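Local atomic coordinates of spectinomycin phosphotransferase (Legionella pneumophila, PDB entry 3I1A), a protein that probably transfers a phosphate group from a nucleotide to the antibiotic spectinomycin, a kinase-like reaction associated with resistance. Residues 311-314 with 315-319. Residues are numbered along the deposited sequence; the frame is centred on the assembly and turned at random.
Sequences KYFK and EMFDP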
loop_
_atom_site.group_PDB
_atom_site.type_symbol
_atom_site.label_atom_id
_atom_site.label_comp_id
_atom_site.label_asym_id
_atom_site.label_seq_id
_atom_site.Cartn_x
_atom_site.Cartn_y
_atom_site.Cartn_z
ATOM N N LYS A 311 12.875 2.266 14.804
ATOM C CA LYS A 311 13.840 2.253 13.724
ATOM C C LYS A 311 13.195 2.827 12.457
ATOM O O LYS A 311 13.810 3.630 11.743
ATOM C CB LYS A 311 14.343 0.812 13.500
ATOM C CG LYS A 311 15.142 0.301 14.704
ATOM C CD LYS A 311 15.856 -1.017 14.425
ATOM C CE LYS A 311 16.664 -1.461 15.643
ATOM N NZ LYS A 311 17.483 -2.684 15.344
ATOM N N TYR A 312 11.951 2.435 12.193
ATOM C CA TYR A 312 11.249 2.934 11.011
ATOM C C TYR A 312 11.094 4.447 11.109
ATOM O O TYR A 312 11.379 5.184 10.159
ATOM C CB TYR A 312 9.869 2.306 10.880
ATOM C CG TYR A 312 9.128 2.828 9.666
ATOM C CD1 TYR A 312 9.637 2.637 8.375
ATOM C CD2 TYR A 312 7.938 3.536 9.804
ATOM C CE1 TYR A 312 8.966 3.148 7.254
ATOM C CE2 TYR A 312 7.262 4.046 8.694
ATOM C CZ TYR A 312 7.778 3.847 7.427
ATOM O OH TYR A 312 7.086 4.322 6.330
ATOM N N PHE A 313 10.632 4.898 12.265
ATOM C CA PHE A 313 10.449 6.322 12.512
ATOM C C PHE A 313 11.761 7.087 12.270
ATOM O O PHE A 313 11.776 8.133 11.606
ATOM C CB PHE A 313 9.964 6.513 13.957
ATOM C CG PHE A 313 9.492 7.910 14.265
ATOM C CD1 PHE A 313 8.132 8.179 14.448
ATOM C CD2 PHE A 313 10.404 8.950 14.373
ATOM C CE1 PHE A 313 7.699 9.481 14.736
ATOM C CE2 PHE A 313 9.976 10.257 14.661
ATOM C CZ PHE A 313 8.632 10.516 14.839
ATOM N N LYS A 314 12.879 6.570 12.783
ATOM C CA LYS A 314 14.135 7.299 12.599
ATOM C C LYS A 314 14.667 7.314 11.181
ATOM O O LYS A 314 15.249 8.314 10.734
ATOM C CB LYS A 314 15.207 6.755 13.546
ATOM C CG LYS A 314 14.871 7.083 14.995
ATOM C CD LYS A 314 16.010 6.782 15.955
ATOM C CE LYS A 314 16.201 5.296 16.175
ATOM N NZ LYS A 314 17.274 5.076 17.203
ATOM N N GLU A 315 14.476 6.201 10.480
ATOM C CA GLU A 315 14.944 6.095 9.114
ATOM C C GLU A 315 14.343 7.162 8.222
ATOM O O GLU A 315 14.972 7.560 7.238
ATOM C CB GLU A 315 14.610 4.722 8.551
ATOM C CG GLU A 315 15.509 3.634 9.085
ATOM C CD GLU A 315 15.242 2.310 8.413
ATOM O OE1 GLU A 315 16.136 1.445 8.462
ATOM O OE2 GLU A 315 14.138 2.144 7.841
ATOM N N MET A 316 13.129 7.615 8.544
ATOM C CA MET A 316 12.483 8.646 7.712
ATOM C C MET A 316 13.313 9.913 7.650
ATOM O O MET A 316 13.206 10.702 6.696
ATOM C CB MET A 316 11.090 8.999 8.258
ATOM C CG MET A 316 10.147 7.801 8.329
ATOM S SD MET A 316 8.431 8.184 8.770
ATOM C CE MET A 316 8.642 9.316 10.213
ATOM N N PHE A 317 14.133 10.122 8.678
ATOM C CA PHE A 317 14.977 11.315 8.756
ATOM C C PHE A 317 16.405 11.127 8.242
ATOM O O PHE A 317 17.235 12.040 8.350
ATOM C CB PHE A 317 14.999 11.834 10.208
ATOM C CG PHE A 317 13.645 12.217 10.725
ATOM C CD1 PHE A 317 12.770 11.243 11.216
ATOM C CD2 PHE A 317 13.203 13.549 10.661
ATOM C CE1 PHE A 317 11.481 11.582 11.634
ATOM C CE2 PHE A 317 11.909 13.899 11.074
ATOM C CZ PHE A 317 11.045 12.920 11.560
ATOM N N ASP A 318 16.699 9.959 7.682
ATOM C CA ASP A 318 18.050 9.712 7.164
ATOM C C ASP A 318 18.335 10.443 5.847
ATOM O O ASP A 318 17.426 10.894 5.153
ATOM C CB ASP A 318 18.287 8.214 6.952
ATOM C CG ASP A 318 18.572 7.464 8.252
ATOM O OD1 ASP A 318 18.996 8.094 9.237
ATOM O OD2 ASP A 318 18.397 6.228 8.270
ATOM N N PRO A 319 19.624 10.580 5.496
ATOM C CA PRO A 319 20.004 11.254 4.254
ATOM C C PRO A 319 19.294 10.640 3.058
ATOM O O PRO A 319 19.297 9.422 2.880
ATOM C CB PRO A 319 21.519 11.029 4.187
ATOM C CG PRO A 319 21.914 11.018 5.599
ATOM C CD PRO A 319 20.822 10.160 6.241
HETATM O O HOH W 1 17.719 9.193 11.341
#
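Phe313 and Phe317, four residues apart across the helix end, lie nearly parallel (25°) but slid apart until they barely overlap, centroids 5.8 Å apart, Phe313 CE2 resting 3.6 Å from Phe317 CE1. The edge of the Phe317 ring takes in the carbonyl oxygens of Phe313 and Lys314 near its plane. Met316 touches two aromatic rings with different atoms: SD makes a Met-aromatic contact with Tyr312, 4.8 Å from the ring centroid and oblique to it, while a bend at chi3 (-47°) carries CE over one face of Phe313.

Behind these side chains, backbone bonding moves from i-4 to i-3, characteristic of a helix C-terminus, here that of helix 303-315. Glu315 N still bonds to Lys311 O (2.9 Å), Met316 N divides weakly between Tyr312 O and Phe313 O, and Phe317 N bonds three residues back, to Lys314 O at 3.0 Å. Asp318 N to Glu315 O (3.0 Å) closes a type I turn, which a water donating to Lys314 O and Asp318 OD1 ties to the last helical turn.

Tyr312 OH is held by Asp288. Met316 packs on helix 274-297, Phe313 meets Phe174 of helix 169-180 edge-to-face, and Phe317 touches helices 182-198 and 322-329.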